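Local atomic coordinates of SsfX3 (Streptomyces sp. SF2575, PDB entry 3SKV), a protein that probably transfers a salicylyl group onto a tetracycline scaffold during its biosynthesis, as an acyltransferase with a GDSL/SGNH fold. Residues 341-346 with 368-373; 321-324 with 330-333; 54-59 with 97-102; 256-261 with 295-300. The protein carries 1 engineered substitution. One frame throughout, in Å; residues are numbered along the deposited sequence.

All four contacts are partly buried, lie 18 to 24 Å from the centre of the chain, and lack a clear hydrogen bond between their paired segments. Interactions 1, 2 and 4 belong to the GDSL-like half; interaction 3 lies on the opposite side of the chain's centre, in the N-terminal domain, about 36 to 43 Å from each of the others between centres. Interactions 2 and 4 both involve helix 308-324: residues 321-324 are its last turn, while F257 packs on its beginning. Chemistry divides them. Interaction 4 is apolar and aromatic, interaction 3 sets an indole against a peptide backbone, interaction 2 mixes aliphatic and polar contacts, and interaction 1 rests on one guanidinium tip.

Interaction 1: 341-346 with 368-373; sequences PERGME and AESSRR
R343 reaches S370 with the far end of its side chain alone, because the two CA atoms stand 11.5 Å apart. CB points toward the helix, and the chain then bends twice, at chi2 (44°) and at chi3 (128°). NE passes E342: its distance to E342 OE2 is 3.6 Å, but the oxygen stands off the plane of the guanidinium, so the attraction is of charges only. NH2 does the touching. It comes within 3.2 Å of S370 OG, which lies at the edge of the guanidinium and in its plane, and within 3.7 Å of S370 CB. The same NH2 stands 4.3 Å from NH2 of R373, a close pair of like charges that would probably repel. S370 OG receives a weak hydrogen bond from R373 NH1 (3.2 Å, N-H to acceptor angle 130°). The carbonyl oxygen of V338 is hydrogen-bonded to both R343 NH2 and S370 OG, a shared acceptor that is consistent with the two side chains being held close. The contact thus spans the junction where the loop following helix 335-338 runs past the side of helix 361-377, another flank of which packs on helix 208-216 through A368 and R372.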
loop_
_atom_site.group_PDB
_atom_site.type_symbol
_atom_site.label_atom_id
_atom_site.label_comp_id
_atom_site.label_asym_id
_atom_site.label_seq_id
_atom_site.Cartn_x
_atom_site.Cartn_y
_atom_site.Cartn_z
ATOM N N PRO A 341 -1.152 10.503 20.579
ATOM C CA PRO A 341 -2.041 11.646 20.863
ATOM C C PRO A 341 -1.381 13.021 20.809
ATOM O O PRO A 341 -2.074 14.032 20.652
ATOM C CB PRO A 341 -2.573 11.349 22.277
ATOM C CG PRO A 341 -2.229 9.925 22.551
ATOM C CD PRO A 341 -1.000 9.642 21.776
ATOM N N GLU A 342 -0.051 13.060 20.944
ATOM C CA GLU A 342 0.757 14.281 20.892
ATOM C C GLU A 342 0.846 14.876 19.466
ATOM O O GLU A 342 1.343 15.999 19.291
ATOM C CB GLU A 342 2.151 14.059 21.539
ATOM C CG GLU A 342 3.118 13.146 20.787
ATOM C CD GLU A 342 2.587 11.784 20.376
ATOM O OE1 GLU A 342 2.118 11.024 21.257
ATOM O OE2 GLU A 342 2.572 11.514 19.154
ATOM N N ARG A 343 0.358 14.126 18.461
ATOM C CA ARG A 343 0.314 14.569 17.067
ATOM C C ARG A 343 -0.795 15.596 16.919
ATOM O O ARG A 343 -1.977 15.264 17.037
ATOM C CB ARG A 343 0.097 13.362 16.121
ATOM C CG ARG A 343 1.276 13.066 15.201
ATOM C CD ARG A 343 2.616 13.125 15.918
ATOM N NE ARG A 343 3.406 11.923 15.689
ATOM C CZ ARG A 343 4.720 11.921 15.512
ATOM N NH1 ARG A 343 5.405 13.060 15.550
ATOM N NH2 ARG A 343 5.365 10.782 15.296
ATOM N N GLY A 344 -0.393 16.838 16.682
ATOM C CA GLY A 344 -1.308 17.968 16.554
ATOM C C GLY A 344 -2.148 18.030 15.300
ATOM O O GLY A 344 -1.893 17.323 14.328
ATOM N N MET A 345 -3.121 18.943 15.302
ATOM C CA MET A 345 -4.017 19.192 14.173
ATOM C C MET A 345 -3.282 19.630 12.907
ATOM O O MET A 345 -3.775 19.388 11.804
ATOM C CB MET A 345 -5.093 20.220 14.548
ATOM C CG MET A 345 -6.392 19.999 13.797
ATOM S SD MET A 345 -7.156 18.410 14.233
ATOM C CE MET A 345 -8.518 19.009 15.320
ATOM N N GLU A 346 -2.099 20.256 13.074
ATOM C CA GLU A 346 -1.238 20.703 11.971
ATOM C C GLU A 346 -0.827 19.542 11.027
ATOM O O GLU A 346 -0.500 19.790 9.868
ATOM C CB GLU A 346 -0.003 21.471 12.492
ATOM C CG GLU A 346 0.961 20.662 13.360
ATOM C CD GLU A 346 2.256 21.343 13.794
ATOM O OE1 GLU A 346 2.207 22.448 14.391
ATOM O OE2 GLU A 346 3.325 20.726 13.578
ATOM N N ALA A 368 6.112 8.465 8.075
ATOM C CA ALA A 368 7.138 7.697 7.385
ATOM C C ALA A 368 8.459 7.656 8.150
ATOM O O ALA A 368 9.016 6.567 8.330
ATOM C CB ALA A 368 7.356 8.244 5.973
ATOM N N GLU A 369 8.961 8.829 8.595
ATOM C CA GLU A 369 10.221 8.990 9.323
ATOM C C GLU A 369 10.060 8.335 10.695
ATOM O O GLU A 369 10.961 7.619 11.147
ATOM C CB GLU A 369 10.554 10.483 9.461
ATOM C CG GLU A 369 11.842 10.994 8.823
ATOM C CD GLU A 369 12.057 10.855 7.321
ATOM O OE1 GLU A 369 12.264 9.700 6.885
ATOM O OE2 GLU A 369 12.288 11.888 6.648
ATOM N N SER A 370 8.882 8.515 11.313
ATOM C CA SER A 370 8.552 7.938 12.607
ATOM C C SER A 370 8.537 6.400 12.575
ATOM O O SER A 370 9.058 5.760 13.494
ATOM C CB SER A 370 7.227 8.502 13.115
ATOM O OG SER A 370 7.023 8.152 14.475
ATOM N N SER A 371 7.949 5.818 11.515
ATOM C CA SER A 371 7.891 4.368 11.302
ATOM C C SER A 371 9.300 3.819 11.127
ATOM O O SER A 371 9.623 2.802 11.732
ATOM C CB SER A 371 7.059 4.030 10.064
ATOM O OG SER A 371 5.721 4.475 10.204
ATOM N N ARG A 372 10.140 4.509 10.324
ATOM C CA ARG A 372 11.529 4.113 10.063
ATOM C C ARG A 372 12.361 4.154 11.336
ATOM O O ARG A 372 13.113 3.214 11.597
ATOM C CB ARG A 372 12.164 4.993 8.971
ATOM C CG ARG A 372 11.651 4.676 7.581
ATOM C CD ARG A 372 12.254 5.617 6.552
ATOM N NE ARG A 372 13.701 5.466 6.472
ATOM C CZ ARG A 372 14.551 6.481 6.473
ATOM N NH1 ARG A 372 14.101 7.730 6.508
ATOM N NH2 ARG A 372 15.859 6.258 6.423
ATOM N N ARG A 373 12.195 5.215 12.132
ATOM C CA ARG A 373 12.872 5.396 13.408
ATOM C C ARG A 373 12.488 4.240 14.372
ATOM O O ARG A 373 13.365 3.602 14.959
ATOM C CB ARG A 373 12.492 6.769 14.016
ATOM C CG ARG A 373 13.108 7.015 15.408
ATOM C CD ARG A 373 12.523 8.154 16.262
ATOM N NE ARG A 373 11.605 9.041 15.548
ATOM C CZ ARG A 373 10.283 8.970 15.586
ATOM N NH1 ARG A 373 9.680 8.015 16.287
ATOM N NH2 ARG A 373 9.549 9.845 14.911
#

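Interaction 2: 321-324 with 330-333; sequences LLRK and VHYL
The beta-alpha-beta unit formed by strand 286-290, helix 308-324 and strand 330-333 closes here: L322 and R323, in the last turn of the helix, meet V330 and H331 at the start of the following parallel strand. The CA atoms of R323 and V330 are 6.4 Å apart, the shortest such distance between the two segments. On the apolar side L322 CD2 lies 4.2 Å from V330 CG1, a loose touch of two branched tips. R323 does more. Its chain is stretched from CG to NE, with CG anti to the backbone N (chi1 -166°), and this carries the guanidinium across to the strand. NH1 approaches V330 O to 3.0 Å, yet the angle is poor and no hydrogen bond is formed. It also lies 3.3 Å from H331 ND1, which sits at the guanidinium edge, near its plane. The imidazole and guanidinium planes are turned 67° apart, so the groups do not stack. V330 also packs on L288 of the neighbouring strand, and L322 on V271 and V274 of helix 266-278. A positive guanidinium this close to the ring and to a carbonyl oxygen suggests an electrostatic contact, and would probably disfavour protonation of H331.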
loop_
_atom_site.group_PDB
_atom_site.type_symbol
_atom_site.label_atom_id
_atom_site.label_comp_id
_atom_site.label_asym_id
_atom_site.label_seq_id
_atom_site.Cartn_x
_atom_site.Cartn_y
_atom_site.Cartn_z
ATOM N N LEU A 321 4.368 -13.703 23.885
ATOM C CA LEU A 321 4.118 -15.142 23.874
ATOM C C LEU A 321 4.918 -15.853 22.773
ATOM O O LEU A 321 5.595 -16.833 23.051
ATOM C CB LEU A 321 2.609 -15.417 23.773
ATOM C CG LEU A 321 2.189 -16.886 23.677
ATOM C CD1 LEU A 321 2.097 -17.525 25.028
ATOM C CD2 LEU A 321 0.902 -17.050 22.894
ATOM N N LEU A 322 4.886 -15.326 21.546
ATOM C CA LEU A 322 5.635 -15.871 20.416
ATOM C C LEU A 322 7.156 -15.834 20.671
ATOM O O LEU A 322 7.845 -16.829 20.427
ATOM C CB LEU A 322 5.272 -15.093 19.144
ATOM C CG LEU A 322 4.115 -15.587 18.260
ATOM C CD1 LEU A 322 3.089 -16.382 19.027
ATOM C CD2 LEU A 322 3.475 -14.448 17.566
ATOM N N ARG A 323 7.652 -14.706 21.200
ATOM C CA ARG A 323 9.047 -14.463 21.572
ATOM C C ARG A 323 9.498 -15.453 22.662
ATOM O O ARG A 323 10.497 -16.144 22.452
ATOM C CB ARG A 323 9.225 -12.998 22.048
ATOM C CG ARG A 323 10.678 -12.496 22.146
ATOM C CD ARG A 323 10.749 -10.968 22.072
ATOM N NE ARG A 323 12.051 -10.461 21.607
ATOM C CZ ARG A 323 12.211 -9.494 20.701
ATOM N NH1 ARG A 323 11.156 -8.932 20.124
ATOM N NH2 ARG A 323 13.429 -9.099 20.349
ATOM N N LYS A 324 8.726 -15.557 23.785
ATOM C CA LYS A 324 8.987 -16.411 24.950
ATOM C C LYS A 324 9.174 -17.891 24.544
ATOM O O LYS A 324 10.026 -18.592 25.093
ATOM C CB LYS A 324 7.836 -16.266 25.958
ATOM C CG LYS A 324 8.027 -17.031 27.253
ATOM C CD LYS A 324 6.751 -17.120 28.040
ATOM C CE LYS A 324 6.563 -18.526 28.523
ATOM N NZ LYS A 324 5.238 -18.702 29.165
ATOM N N VAL A 330 9.970 -11.969 15.863
ATOM C CA VAL A 330 8.667 -11.314 16.049
ATOM C C VAL A 330 8.925 -10.110 16.970
ATOM O O VAL A 330 9.629 -10.254 17.958
ATOM C CB VAL A 330 7.518 -12.222 16.568
ATOM C CG1 VAL A 330 6.230 -11.418 16.722
ATOM C CG2 VAL A 330 7.254 -13.343 15.602
ATOM N N HIS A 331 8.420 -8.918 16.604
ATOM C CA HIS A 331 8.677 -7.691 17.368
ATOM C C HIS A 331 7.438 -6.876 17.529
ATOM O O HIS A 331 6.588 -6.851 16.641
ATOM C CB HIS A 331 9.705 -6.824 16.658
ATOM C CG HIS A 331 10.957 -7.550 16.268
ATOM N ND1 HIS A 331 11.993 -7.734 17.162
ATOM C CD2 HIS A 331 11.307 -8.092 15.081
ATOM C CE1 HIS A 331 12.931 -8.389 16.497
ATOM N NE2 HIS A 331 12.572 -8.605 15.234
ATOM N N TYR A 332 7.333 -6.185 18.666
ATOM C CA TYR A 332 6.188 -5.327 18.900
ATOM C C TYR A 332 6.498 -3.865 18.556
ATOM O O TYR A 332 7.519 -3.339 18.978
ATOM C CB TYR A 332 5.685 -5.476 20.331
ATOM C CG TYR A 332 4.601 -4.477 20.671
ATOM C CD1 TYR A 332 3.337 -4.547 20.067
ATOM C CD2 TYR A 332 4.848 -3.423 21.556
ATOM C CE1 TYR A 332 2.340 -3.606 20.355
ATOM C CE2 TYR A 332 3.855 -2.493 21.867
ATOM C CZ TYR A 332 2.614 -2.565 21.236
ATOM O OH TYR A 332 1.642 -1.637 21.550
ATOM N N LEU A 333 5.633 -3.230 17.776
ATOM C CA LEU A 333 5.699 -1.819 17.385
ATOM C C LEU A 333 4.500 -1.104 17.987
ATOM O O LEU A 333 3.361 -1.374 17.609
ATOM C CB LEU A 333 5.686 -1.658 15.845
ATOM C CG LEU A 333 5.969 -0.271 15.258
ATOM C CD1 LEU A 333 7.404 0.087 15.501
ATOM C CD2 LEU A 333 5.670 -0.209 13.743
#

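Interaction 3: 54-59 with 97-102; sequences DGWLAP and AVRYEA
Strand 56-59, which carries W56, crosses strand 97-102 at 63° between N-to-C directions, with the short axes 8.6 Å apart at closest approach. That separation and angle show that the two strands are not directly paired, and no hydrogen bond joins the two segments; strand 164-172, whose backbone bonds to both L57 and R99, links them. The closest CA atoms, those of W56 and Y100, lie 8.3 Å apart, a gap that the indole bridges. Strand 56-60 forms a hairpin with strand 49-53, and W56 follows directly on the turn at D54 and G55, both of which have positive phi.

The CB of W56 points toward the other strand, and CG lies anti to the carbonyl carbon (chi1 -63°), which sends the benzo part of the ring onto the backbone. CZ3 comes 3.5 Å from Y100 C, and Y100 CA lies at the ring edge, in its plane. The same CZ3 is 4.0 Å from E101 CB. W56 CZ2 is 4.1 Å from R99 NH2, with the ring and guanidinium planes 75° apart, so the guanidinium does not lie flat on the indole. CB of Y100 points away from the strand of W56, and its ring meets that of F165 nearly parallel.

The charged ends of R99 and E101 pair elsewhere, with D140 and R166, while W56 also packs on R166 and A168 of strand 164-172. The contact is therefore of van der Waals type, the benzo end of an indole packed against the backbone at Y100, joining hairpin and sheet in a domain consistent with the jelly roll fold.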
loop_
_atom_site.group_PDB
_atom_site.type_symbol
_atom_site.label_atom_id
_atom_site.label_comp_id
_atom_site.label_asym_id
_atom_site.label_seq_id
_atom_site.Cartn_x
_atom_site.Cartn_y
_atom_site.Cartn_z
ATOM N N ASP A 54 -9.782 -8.296 -22.194
ATOM C CA ASP A 54 -10.097 -7.731 -23.517
ATOM C C ASP A 54 -9.185 -6.586 -23.978
ATOM O O ASP A 54 -9.671 -5.537 -24.354
ATOM C CB ASP A 54 -11.594 -7.348 -23.580
ATOM C CG ASP A 54 -12.544 -8.517 -23.367
ATOM O OD1 ASP A 54 -12.332 -9.589 -24.005
ATOM O OD2 ASP A 54 -13.506 -8.364 -22.579
ATOM N N GLY A 55 -7.873 -6.794 -23.926
ATOM C CA GLY A 55 -6.875 -5.794 -24.323
ATOM C C GLY A 55 -6.388 -4.893 -23.209
ATOM O O GLY A 55 -5.476 -4.083 -23.404
ATOM N N TRP A 56 -6.989 -5.022 -22.019
ATOM C CA TRP A 56 -6.621 -4.188 -20.878
ATOM C C TRP A 56 -5.945 -5.020 -19.815
ATOM O O TRP A 56 -6.330 -6.158 -19.554
ATOM C CB TRP A 56 -7.854 -3.458 -20.309
ATOM C CG TRP A 56 -8.464 -2.520 -21.293
ATOM C CD1 TRP A 56 -9.339 -2.834 -22.294
ATOM C CD2 TRP A 56 -8.124 -1.143 -21.476
ATOM N NE1 TRP A 56 -9.614 -1.719 -23.054
ATOM C CE2 TRP A 56 -8.862 -0.672 -22.592
ATOM C CE3 TRP A 56 -7.301 -0.247 -20.781
ATOM C CZ2 TRP A 56 -8.811 0.653 -23.017
ATOM C CZ3 TRP A 56 -7.240 1.066 -21.217
ATOM C CH2 TRP A 56 -7.992 1.504 -22.317
ATOM N N LEU A 57 -4.938 -4.436 -19.193
ATOM C CA LEU A 57 -4.177 -5.080 -18.159
ATOM C C LEU A 57 -4.447 -4.390 -16.832
ATOM O O LEU A 57 -4.157 -3.217 -16.684
ATOM C CB LEU A 57 -2.659 -5.074 -18.554
ATOM C CG LEU A 57 -1.684 -6.005 -17.807
ATOM C CD1 LEU A 57 -1.227 -5.386 -16.503
ATOM C CD2 LEU A 57 -2.277 -7.396 -17.588
ATOM N N ALA A 58 -5.049 -5.102 -15.896
ATOM C CA ALA A 58 -5.352 -4.591 -14.558
ATOM C C ALA A 58 -4.433 -5.200 -13.483
ATOM O O ALA A 58 -4.474 -6.411 -13.254
ATOM C CB ALA A 58 -6.799 -4.880 -14.207
ATOM N N PRO A 59 -3.607 -4.406 -12.796
ATOM C CA PRO A 59 -2.796 -4.972 -11.697
ATOM C C PRO A 59 -3.732 -5.181 -10.491
ATOM O O PRO A 59 -4.627 -4.346 -10.245
ATOM C CB PRO A 59 -1.742 -3.883 -11.408
ATOM C CG PRO A 59 -1.960 -2.806 -12.430
ATOM C CD PRO A 59 -3.381 -2.953 -12.918
ATOM N N ALA A 97 3.975 7.718 -23.239
ATOM C CA ALA A 97 2.519 7.822 -23.344
ATOM C C ALA A 97 1.909 6.528 -22.864
ATOM O O ALA A 97 2.466 5.467 -23.117
ATOM C CB ALA A 97 2.100 8.127 -24.777
ATOM N N VAL A 98 0.821 6.614 -22.106
ATOM C CA VAL A 98 0.106 5.452 -21.579
ATOM C C VAL A 98 -1.377 5.592 -21.910
ATOM O O VAL A 98 -1.974 6.626 -21.622
ATOM C CB VAL A 98 0.306 5.227 -20.059
ATOM C CG1 VAL A 98 -0.470 3.995 -19.583
ATOM C CG2 VAL A 98 1.777 5.087 -19.701
ATOM N N ARG A 99 -1.952 4.555 -22.541
ATOM C CA ARG A 99 -3.369 4.446 -22.837
ATOM C C ARG A 99 -3.978 3.713 -21.622
ATOM O O ARG A 99 -3.598 2.578 -21.305
ATOM C CB ARG A 99 -3.624 3.712 -24.154
ATOM C CG ARG A 99 -5.079 3.792 -24.536
ATOM C CD ARG A 99 -5.304 3.254 -25.912
ATOM N NE ARG A 99 -6.720 2.958 -26.101
ATOM C CZ ARG A 99 -7.174 1.999 -26.890
ATOM N NH1 ARG A 99 -6.327 1.250 -27.589
ATOM N NH2 ARG A 99 -8.475 1.776 -26.989
ATOM N N TYR A 100 -4.880 4.400 -20.922
ATOM C CA TYR A 100 -5.428 3.910 -19.674
ATOM C C TYR A 100 -6.920 4.144 -19.510
ATOM O O TYR A 100 -7.570 4.857 -20.286
ATOM C CB TYR A 100 -4.669 4.602 -18.500
ATOM C CG TYR A 100 -5.048 6.063 -18.319
ATOM C CD1 TYR A 100 -4.452 7.057 -19.084
ATOM C CD2 TYR A 100 -6.034 6.445 -17.406
ATOM C CE1 TYR A 100 -4.822 8.397 -18.945
ATOM C CE2 TYR A 100 -6.404 7.784 -17.251
ATOM C CZ TYR A 100 -5.799 8.757 -18.028
ATOM O OH TYR A 100 -6.161 10.082 -17.883
ATOM N N GLU A 101 -7.434 3.595 -18.412
ATOM C CA GLU A 101 -8.801 3.747 -17.942
ATOM C C GLU A 101 -8.701 3.677 -16.423
ATOM O O GLU A 101 -8.096 2.736 -15.890
ATOM C CB GLU A 101 -9.720 2.660 -18.503
ATOM C CG GLU A 101 -11.192 2.982 -18.262
ATOM C CD GLU A 101 -12.201 1.877 -18.512
ATOM O OE1 GLU A 101 -11.790 0.700 -18.659
ATOM O OE2 GLU A 101 -13.414 2.192 -18.537
ATOM N N ALA A 102 -9.207 4.717 -15.735
ATOM C CA ALA A 102 -9.187 4.791 -14.268
ATOM C C ALA A 102 -10.613 4.781 -13.740
ATOM O O ALA A 102 -11.421 5.643 -14.101
ATOM C CB ALA A 102 -8.428 6.022 -13.791
#

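Interaction 4: 256-261 with 295-300; sequences NFMDGD and PFWDEL
M258 and W297 fit face-on: the methionine chain is the bump, and the broad indole face is the surface that takes it. CG sits 3.5 Å from the centroid of the six-membered ring and only 9° off its normal, a CH-pi contact almost directly above the centre. Beyond it, M258 SD stands 4.3 Å from the centroid of the five-membered ring, a Met-aromatic contact over the same face. The chain bends at chi3 (63°), folding the methyl back so that CE reaches W297 CZ2 at 3.7 Å. The opposite face of the indole is covered by F296 CD2, 3.4 Å above its plane, and W297 is thus held flat between methionine and phenylalanine.

F257 fits along the rim instead. Its CE2 meets W297 CE3 at 3.5 Å; with planes 86° apart and ring centroids 6.0 Å apart, neither ring covers the other, and this is not a T-shaped stack. L300 CD1 fills the next place along, at the edge of the F257 ring, 3.9 Å from CZ.

A type I turn from F257 to G260 presents the two bumps. F257 also packs on V308 and Y311 of helix 308-324 and makes a cation-pi contact with K305. M258 touches S194, in the Gly-Asp-Ser signature and probably the nucleophile as in relatives. The contact therefore joins short helix 254-257 and its turn to the loop between strand 286-290 and helix 308-324.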
loop_
_atom_site.group_PDB
_atom_site.type_symbol
_atom_site.label_atom_id
_atom_site.label_comp_id
_atom_site.label_asym_id
_atom_site.label_seq_id
_atom_site.Cartn_x
_atom_site.Cartn_y
_atom_site.Cartn_z
ATOM N N ASN A 256 -11.223 -4.121 14.166
ATOM C CA ASN A 256 -12.092 -5.082 14.850
ATOM C C ASN A 256 -12.942 -4.362 15.886
ATOM O O ASN A 256 -14.124 -4.672 16.020
ATOM C CB ASN A 256 -11.279 -6.224 15.489
ATOM C CG ASN A 256 -10.852 -7.278 14.513
ATOM O OD1 ASN A 256 -9.688 -7.374 14.134
ATOM N ND2 ASN A 256 -11.785 -8.108 14.093
ATOM N N PHE A 257 -12.342 -3.382 16.604
ATOM C CA PHE A 257 -13.021 -2.558 17.611
ATOM C C PHE A 257 -14.194 -1.794 16.964
ATOM O O PHE A 257 -15.259 -1.699 17.565
ATOM C CB PHE A 257 -12.027 -1.580 18.320
ATOM C CG PHE A 257 -12.692 -0.458 19.097
ATOM C CD1 PHE A 257 -13.219 -0.684 20.368
ATOM C CD2 PHE A 257 -12.876 0.796 18.521
ATOM C CE1 PHE A 257 -13.898 0.333 21.057
ATOM C CE2 PHE A 257 -13.548 1.814 19.216
ATOM C CZ PHE A 257 -14.049 1.578 20.478
ATOM N N MET A 258 -13.974 -1.240 15.751
ATOM C CA MET A 258 -14.944 -0.475 14.964
ATOM C C MET A 258 -16.257 -1.235 14.702
ATOM O O MET A 258 -17.285 -0.594 14.456
ATOM C CB MET A 258 -14.316 -0.040 13.639
ATOM C CG MET A 258 -13.270 1.049 13.784
ATOM S SD MET A 258 -12.358 1.358 12.250
ATOM C CE MET A 258 -13.695 1.920 11.170
ATOM N N ASP A 259 -16.218 -2.591 14.760
ATOM C CA ASP A 259 -17.375 -3.468 14.551
ATOM C C ASP A 259 -17.933 -3.971 15.860
ATOM O O ASP A 259 -18.962 -4.640 15.863
ATOM C CB ASP A 259 -17.014 -4.659 13.636
ATOM C CG ASP A 259 -16.967 -4.320 12.160
ATOM O OD1 ASP A 259 -17.911 -3.650 11.669
ATOM O OD2 ASP A 259 -16.006 -4.738 11.490
ATOM N N GLY A 260 -17.234 -3.660 16.955
ATOM C CA GLY A 260 -17.576 -4.024 18.331
ATOM C C GLY A 260 -17.532 -5.506 18.605
ATOM O O GLY A 260 -17.931 -5.967 19.671
ATOM N N ASP A 261 -16.996 -6.242 17.653
ATOM C CA ASP A 261 -16.944 -7.692 17.609
ATOM C C ASP A 261 -15.553 -8.139 17.163
ATOM O O ASP A 261 -14.962 -7.557 16.229
ATOM C CB ASP A 261 -17.989 -8.152 16.577
ATOM C CG ASP A 261 -18.312 -9.612 16.600
ATOM O OD1 ASP A 261 -19.185 -10.007 17.399
ATOM O OD2 ASP A 261 -17.750 -10.353 15.764
ATOM N N PRO A 295 -8.128 9.882 16.979
ATOM C CA PRO A 295 -8.851 10.838 17.841
ATOM C C PRO A 295 -10.311 10.443 18.099
ATOM O O PRO A 295 -10.794 10.602 19.236
ATOM C CB PRO A 295 -8.711 12.168 17.091
ATOM C CG PRO A 295 -7.459 11.999 16.269
ATOM C CD PRO A 295 -7.544 10.563 15.805
ATOM N N PHE A 296 -10.980 9.843 17.081
ATOM C CA PHE A 296 -12.363 9.381 17.230
ATOM C C PHE A 296 -12.487 8.117 18.097
ATOM O O PHE A 296 -13.072 8.178 19.179
ATOM C CB PHE A 296 -13.076 9.207 15.861
ATOM C CG PHE A 296 -14.510 8.746 15.988
ATOM C CD1 PHE A 296 -15.516 9.637 16.350
ATOM C CD2 PHE A 296 -14.850 7.411 15.781
ATOM C CE1 PHE A 296 -16.838 9.196 16.510
ATOM C CE2 PHE A 296 -16.169 6.970 15.953
ATOM C CZ PHE A 296 -17.154 7.864 16.310
ATOM N N TRP A 297 -11.938 6.993 17.609
ATOM C CA TRP A 297 -12.020 5.651 18.189
ATOM C C TRP A 297 -11.436 5.437 19.576
ATOM O O TRP A 297 -12.068 4.763 20.387
ATOM C CB TRP A 297 -11.521 4.594 17.190
ATOM C CG TRP A 297 -12.248 4.637 15.878
ATOM C CD1 TRP A 297 -11.806 5.198 14.722
ATOM C CD2 TRP A 297 -13.592 4.194 15.626
ATOM N NE1 TRP A 297 -12.780 5.121 13.752
ATOM C CE2 TRP A 297 -13.883 4.488 14.273
ATOM C CE3 TRP A 297 -14.588 3.592 16.415
ATOM C CZ2 TRP A 297 -15.117 4.176 13.682
ATOM C CZ3 TRP A 297 -15.800 3.267 15.823
ATOM C CH2 TRP A 297 -16.057 3.574 14.476
ATOM N N ASP A 298 -10.235 5.979 19.848
ATOM C CA ASP A 298 -9.566 5.859 21.160
ATOM C C ASP A 298 -10.334 6.594 22.261
ATOM O O ASP A 298 -10.225 6.231 23.441
ATOM C CB ASP A 298 -8.137 6.440 21.104
ATOM C CG ASP A 298 -7.079 5.487 20.599
ATOM O OD1 ASP A 298 -6.849 5.456 19.377
ATOM O OD2 ASP A 298 -6.443 4.811 21.437
ATOM N N GLU A 299 -11.091 7.641 21.879
ATOM C CA GLU A 299 -11.794 8.486 22.843
ATOM C C GLU A 299 -13.257 8.166 23.166
ATOM O O GLU A 299 -13.851 8.815 24.039
ATOM C CB GLU A 299 -11.518 9.981 22.588
ATOM C CG GLU A 299 -10.030 10.343 22.518
ATOM C CD GLU A 299 -9.107 9.921 23.655
ATOM O OE1 GLU A 299 -9.597 9.612 24.768
ATOM O OE2 GLU A 299 -7.874 10.002 23.456
ATOM N N LEU A 300 -13.812 7.134 22.513
ATOM C CA LEU A 300 -15.180 6.677 22.718
ATOM C C LEU A 300 -15.385 6.178 24.151
ATOM O O LEU A 300 -14.452 5.602 24.724
ATOM C CB LEU A 300 -15.528 5.551 21.732
ATOM C CG LEU A 300 -15.718 5.903 20.259
ATOM C CD1 LEU A 300 -16.246 4.712 19.515
ATOM C CD2 LEU A 300 -16.690 7.050 20.061
#